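Local coordinates for Sec-alkylsulfatase (Pseudomonas sp., PDB 4AXH), which hydrolyses (R)-secondary alkyl sulfates with strict inversion of configuration, using two zinc ions to give (S)-alcohols and sulfate, at residues D131-T136 with Q353-P358; H179-H184 with T308-P313. One frame throughout, in Å; residues are numbered along the deposited sequence.

Contact 1 of 2, residues D131-T136 with Q353-P358. With ZN (zinc ion), chain C.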
loop_
_atom_site.group_PDB
_atom_site.type_symbol
_atom_site.label_atom_id
_atom_site.label_comp_id
_atom_site.label_asym_id
_atom_site.label_seq_id
_atom_site.Cartn_x
_atom_site.Cartn_y
_atom_site.Cartn_z
ATOM N N ASP A 131 3.086 3.154 31.074
ATOM C CA ASP A 131 2.209 2.987 29.903
ATOM C C ASP A 131 3.079 2.653 28.671
ATOM O O ASP A 131 4.263 3.031 28.655
ATOM C CB ASP A 131 1.551 4.385 29.624
ATOM C CG ASP A 131 0.455 4.480 28.573
ATOM O OD1 ASP A 131 -0.734 4.331 28.935
ATOM O OD2 ASP A 131 0.774 4.812 27.416
ATOM N N PRO A 132 2.508 2.099 27.561
ATOM C CA PRO A 132 3.294 1.965 26.334
ATOM C C PRO A 132 4.006 3.265 25.885
ATOM O O PRO A 132 5.102 3.218 25.335
ATOM C CB PRO A 132 2.227 1.549 25.310
ATOM C CG PRO A 132 1.234 0.793 26.085
ATOM C CD PRO A 132 1.136 1.555 27.355
ATOM N N ALA A 133 3.400 4.432 26.133
ATOM C CA ALA A 133 3.982 5.717 25.742
ATOM C C ALA A 133 4.482 6.564 26.943
ATOM O O ALA A 133 4.415 6.124 28.087
ATOM C CB ALA A 133 2.999 6.494 24.888
ATOM N N ASN A 134 5.022 7.752 26.657
ATOM C CA ASN A 134 5.538 8.703 27.633
ATOM C C ASN A 134 4.692 9.965 27.641
ATOM O O ASN A 134 4.067 10.319 26.621
ATOM C CB ASN A 134 7.003 9.114 27.291
ATOM C CG ASN A 134 7.991 7.985 27.123
ATOM O OD1 ASN A 134 7.816 6.851 27.612
ATOM N ND2 ASN A 134 9.066 8.289 26.434
ATOM N N MET A 135 4.728 10.672 28.796
ATOM C CA MET A 135 4.063 11.957 29.003
ATOM C C MET A 135 5.178 12.974 29.310
ATOM O O MET A 135 5.960 12.786 30.246
ATOM C CB MET A 135 3.068 11.854 30.192
ATOM C CG MET A 135 2.227 13.121 30.449
ATOM S SD MET A 135 1.417 13.130 32.085
ATOM C CE MET A 135 0.080 11.908 31.816
ATOM N N THR A 136 5.262 14.019 28.520
ATOM C CA THR A 136 6.222 15.094 28.760
ATOM C C THR A 136 5.498 16.197 29.573
ATOM O O THR A 136 4.427 16.657 29.166
ATOM C CB THR A 136 6.746 15.626 27.438
ATOM O OG1 THR A 136 7.304 14.544 26.666
ATOM C CG2 THR A 136 7.737 16.768 27.630
ATOM N N GLN A 353 11.500 11.939 23.402
ATOM C CA GLN A 353 10.518 11.221 22.588
ATOM C C GLN A 353 9.295 10.811 23.392
ATOM O O GLN A 353 9.283 10.971 24.616
ATOM C CB GLN A 353 11.172 9.976 21.978
ATOM C CG GLN A 353 12.226 10.259 20.944
ATOM C CD GLN A 353 13.369 9.346 21.130
ATOM O OE1 GLN A 353 13.662 8.894 22.231
ATOM N NE2 GLN A 353 14.042 9.078 20.045
ATOM N N GLN A 354 8.285 10.264 22.705
ATOM C CA GLN A 354 7.059 9.823 23.357
ATOM C C GLN A 354 7.032 8.292 23.568
ATOM O O GLN A 354 6.040 7.706 24.007
ATOM C CB GLN A 354 5.820 10.407 22.658
ATOM C CG GLN A 354 5.830 11.947 22.599
ATOM C CD GLN A 354 5.756 12.558 23.989
ATOM O OE1 GLN A 354 6.755 12.920 24.614
ATOM N NE2 GLN A 354 4.561 12.678 24.510
ATOM N N HIS A 355 8.164 7.669 23.293
ATOM C CA HIS A 355 8.466 6.287 23.580
ATOM C C HIS A 355 9.923 6.318 23.884
ATOM O O HIS A 355 10.663 7.005 23.177
ATOM C CB HIS A 355 8.213 5.364 22.385
ATOM C CG HIS A 355 6.774 5.116 22.127
ATOM N ND1 HIS A 355 6.008 4.406 23.009
ATOM C CD2 HIS A 355 6.007 5.521 21.096
ATOM C CE1 HIS A 355 4.799 4.388 22.487
ATOM N NE2 HIS A 355 4.755 5.048 21.331
ATOM N N ASN A 356 10.349 5.615 24.951
ATOM C CA ASN A 356 11.754 5.473 25.366
ATOM C C ASN A 356 12.485 6.706 25.900
ATOM O O ASN A 356 11.885 7.750 26.119
ATOM C CB ASN A 356 12.588 4.754 24.314
ATOM C CG ASN A 356 11.892 3.579 23.695
ATOM O OD1 ASN A 356 11.420 3.653 22.567
ATOM N ND2 ASN A 356 11.832 2.470 24.409
ATOM N N TRP A 357 13.790 6.551 26.111
ATOM C CA TRP A 357 14.718 7.475 26.756
ATOM C C TRP A 357 15.213 8.612 25.863
ATOM O O TRP A 357 15.252 8.468 24.623
ATOM C CB TRP A 357 15.925 6.691 27.354
ATOM C CG TRP A 357 16.508 5.728 26.386
ATOM C CD1 TRP A 357 17.449 5.974 25.442
ATOM C CD2 TRP A 357 15.999 4.417 26.116
ATOM N NE1 TRP A 357 17.621 4.862 24.651
ATOM C CE2 TRP A 357 16.734 3.898 25.031
ATOM C CE3 TRP A 357 14.973 3.627 26.688
ATOM C CZ2 TRP A 357 16.513 2.601 24.525
ATOM C CZ3 TRP A 357 14.725 2.365 26.162
ATOM C CH2 TRP A 357 15.494 1.857 25.102
ATOM N N PRO A 358 15.730 9.708 26.488
ATOM C CA PRO A 358 16.269 10.815 25.694
ATOM C C PRO A 358 17.710 10.601 25.219
ATOM O O PRO A 358 18.416 9.811 25.792
ATOM C CB PRO A 358 16.222 11.997 26.696
ATOM C CG PRO A 358 15.489 11.506 27.905
ATOM C CD PRO A 358 15.754 10.053 27.920
HETATM ZN ZN ZN C . 3.275 5.928 20.357
HETATM O O HOH W 1 8.050 3.683 26.067
HETATM O O HOH W 2 2.038 5.313 18.762
#

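Contact 2 of 2, residues H179-H184 with T308-P313. With ZN (zinc ion), chain D; ZN (zinc ion), chain C.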
loop_
_atom_site.group_PDB
_atom_site.type_symbol
_atom_site.label_atom_id
_atom_site.label_comp_id
_atom_site.label_asym_id
_atom_site.label_seq_id
_atom_site.Cartn_x
_atom_site.Cartn_y
_atom_site.Cartn_z
ATOM N N HIS A 179 0.441 13.281 17.813
ATOM C CA HIS A 179 -0.119 12.625 16.632
ATOM C C HIS A 179 -1.405 11.841 16.964
ATOM O O HIS A 179 -1.746 11.646 18.150
ATOM C CB HIS A 179 0.936 11.711 15.935
ATOM C CG HIS A 179 1.453 10.581 16.775
ATOM N ND1 HIS A 179 2.242 10.814 17.889
ATOM C CD2 HIS A 179 1.328 9.247 16.597
ATOM C CE1 HIS A 179 2.564 9.617 18.349
ATOM N NE2 HIS A 179 2.027 8.640 17.611
ATOM N N SER A 180 -2.080 11.362 15.899
ATOM C CA SER A 180 -3.338 10.627 15.965
ATOM C C SER A 180 -3.269 9.140 16.411
ATOM O O SER A 180 -4.009 8.326 15.861
ATOM C CB SER A 180 -4.115 10.800 14.666
ATOM O OG SER A 180 -3.368 10.303 13.573
ATOM N N HIS A 181 -2.444 8.789 17.428
ATOM C CA HIS A 181 -2.408 7.410 17.945
ATOM C C HIS A 181 -2.957 7.317 19.358
ATOM O O HIS A 181 -2.711 8.207 20.172
ATOM C CB HIS A 181 -1.024 6.771 17.844
ATOM C CG HIS A 181 -0.602 6.422 16.447
ATOM N ND1 HIS A 181 0.738 6.347 16.098
ATOM C CD2 HIS A 181 -1.348 6.157 15.351
ATOM C CE1 HIS A 181 0.753 6.049 14.802
ATOM N NE2 HIS A 181 -0.480 5.899 14.318
ATOM N N ILE A 182 -3.722 6.249 19.642
ATOM C CA ILE A 182 -4.388 6.045 20.930
ATOM C C ILE A 182 -3.471 6.106 22.158
ATOM O O ILE A 182 -3.919 6.503 23.233
ATOM C CB ILE A 182 -5.367 4.839 20.962
ATOM C CG1 ILE A 182 -5.903 4.492 19.554
ATOM C CG2 ILE A 182 -6.543 5.122 21.925
ATOM C CD1 ILE A 182 -6.479 3.001 19.339
ATOM N N ASP A 183 -2.193 5.768 22.000
ATOM C CA ASP A 183 -1.224 5.813 23.094
ATOM C C ASP A 183 -0.774 7.240 23.394
ATOM O O ASP A 183 0.037 7.476 24.301
ATOM C CB ASP A 183 -0.026 4.855 22.849
ATOM C CG ASP A 183 0.630 4.876 21.468
ATOM O OD1 ASP A 183 -0.096 5.055 20.453
ATOM O OD2 ASP A 183 1.855 4.665 21.392
ATOM N N HIS A 184 -1.328 8.202 22.653
ATOM C CA HIS A 184 -0.966 9.595 22.818
ATOM C C HIS A 184 -2.119 10.502 23.232
ATOM O O HIS A 184 -1.875 11.482 23.946
ATOM C CB HIS A 184 -0.170 10.077 21.597
ATOM C CG HIS A 184 1.075 9.279 21.389
ATOM N ND1 HIS A 184 2.259 9.610 22.019
ATOM C CD2 HIS A 184 1.250 8.121 20.715
ATOM C CE1 HIS A 184 3.121 8.659 21.703
ATOM N NE2 HIS A 184 2.564 7.744 20.904
ATOM N N THR A 308 10.467 14.533 19.102
ATOM C CA THR A 308 10.171 13.910 17.808
ATOM C C THR A 308 8.997 12.953 17.813
ATOM O O THR A 308 8.914 12.108 16.909
ATOM C CB THR A 308 11.408 13.187 17.300
ATOM O OG1 THR A 308 11.678 12.085 18.171
ATOM C CG2 THR A 308 12.611 14.094 17.217
ATOM N N ALA A 309 8.096 13.051 18.830
ATOM C CA ALA A 309 6.936 12.172 18.961
ATOM C C ALA A 309 7.431 10.706 18.815
ATOM O O ALA A 309 8.342 10.317 19.562
ATOM C CB ALA A 309 5.892 12.522 17.892
ATOM N N ASP A 310 6.884 9.935 17.832
ATOM C CA ASP A 310 7.269 8.544 17.488
ATOM C C ASP A 310 7.988 8.471 16.124
ATOM O O ASP A 310 8.111 7.374 15.538
ATOM C CB ASP A 310 6.043 7.635 17.408
ATOM C CG ASP A 310 5.199 7.548 18.647
ATOM O OD1 ASP A 310 5.539 8.229 19.650
ATOM O OD2 ASP A 310 4.193 6.795 18.622
ATOM N N ASN A 311 8.442 9.656 15.619
ATOM C CA ASN A 311 9.101 9.777 14.336
ATOM C C ASN A 311 10.505 9.204 14.260
ATOM O O ASN A 311 10.972 8.889 13.154
ATOM C CB ASN A 311 9.066 11.219 13.873
ATOM C CG ASN A 311 7.662 11.687 13.720
ATOM O OD1 ASN A 311 6.832 11.009 13.103
ATOM N ND2 ASN A 311 7.352 12.794 14.365
ATOM N N ALA A 312 11.191 9.089 15.409
ATOM C CA ALA A 312 12.543 8.563 15.409
ATOM C C ALA A 312 12.858 7.890 16.731
ATOM O O ALA A 312 13.727 8.358 17.463
ATOM C CB ALA A 312 13.536 9.686 15.114
ATOM N N PRO A 313 12.199 6.761 17.061
ATOM C CA PRO A 313 12.489 6.113 18.350
ATOM C C PRO A 313 13.754 5.231 18.336
ATOM O O PRO A 313 14.266 4.910 17.262
ATOM C CB PRO A 313 11.209 5.310 18.604
ATOM C CG PRO A 313 10.715 4.940 17.264
ATOM C CD PRO A 313 11.148 6.025 16.320
HETATM ZN ZN ZN D . 2.517 6.646 17.230
HETATM ZN ZN ZN C . 3.275 5.928 20.357
HETATM O O HOH W 2 2.038 5.313 18.762
#

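Contact 1 of 2, residues D131-T136 with Q353-P358
N134 inserts its amide among the carbonyls of Q353-N356, making the dense half of this contact. ND2 is gripped twice: N356 O accepts at 2.9 Å, in its carbonyl plane on a lone pair, while Q353 O accepts at 3.2 Å from a donor lying above its plane. CG, anti to the carbonyl carbon (chi1 -54°), stays beside its own backbone N, which donates to Q354 O at 2.8 Å. Next to it the side chains of T136 and Q354 cross at about a right angle; T136 OG1 donates to an in-plane lone pair of Q354 OE1, 2.7 Å away.

The other side is more loosely joined, though still buried, with one water beside it. P132 O lies at the edge of the H355 ring and takes only a weak bond from ND1 (2.8 Å), whereas NE2 binds zinc at 2.0 Å; a second-shell carbonyl thus backs a metal ligand. Water 1 fits nearby, accepting from N356 N at 3.2 Å.

T136 belongs to strand 135-138 and touches I352 of strand 350-352, so the contact bridges the two sheets of the metallo-beta-lactamase fold, while A133 leans on helix 182-185 and N134 packs on R128 of strand 124-128.

Contact 2 of 2, residues H179-H184 with T308-P313
H179 meets D310 with the edge of its imidazole: OD2 lies near the ring plane, 3.0 Å from NE2, and the carboxylate is turned 74° from the ring. H181 ND1 and water 2 occupy the same plane at the ring edge, and A309 CB approaches ND1 obliquely. The H184 ring is placed differently. One of its faces receives H179 CE1, offset toward the rim, and its edge carries H181 O and water 2. D310 reaches it tip to tip, the two planes 60° apart and OD2 oblique to the ring.

These approaches converge on metal. D310 OD2 bridges both ions, 2.2 Å from the chain D zinc and 2.1 Å from the chain C zinc, and is thus held twice. D310 is the third residue of a type II' turn from T308 to N311, closed by N311 N to T308 O; its CG lies anti to the carbonyl carbon (chi1 -58°), beside the backbone N. H179 NE2 and H181 ND1 each bind the chain D ion at 2.1 Å, and E291 adds a further ligand. D183 OD2, H184 NE2 and H355 bind the chain C ion, while H184 ND1 is hydrogen-bonded to D148, a second-shell aspartate, consistent with fixing the rotation of the ring.

H179, H181, D183 and H184 form the HxHxDH motif of the metallo-beta-lactamase superfamily, here running into helix 182-185 with H181 as N-cap. Water 2 bridges the pair, 2.1 Å from either ion, and donates a weak bond to D183 OD1 (2.7 Å). Coordination, rather than hydrogen bonding, therefore joins the two segments. Such a pair of cations would be expected to acidify the bridging water and to draw in the negative sulfate ester, while strict inversion implies that C-O cleavage occurs with attack at carbon.

In the fold
Followed from the N terminus, the chain enters contact 1 at 131-136, reaches the zinc motif at 179-184, returns to the metals at 308-313 and comes back to the first segment at 353-358. Contact 2 is therefore nested inside the loop of more than 200 residues that contact 1 closes, and itself closes one of over 120. The inner closure ties the zinc-binding segment that follows strand 172-176 of one sheet to the turn after strand 305-307 of the other; the outer one joins strand 135-138, inside the first sheet, to the loop that follows strand 350-352 of the second. Their centres lie about 9 Å apart. Q354 N probably bonds to A309 O.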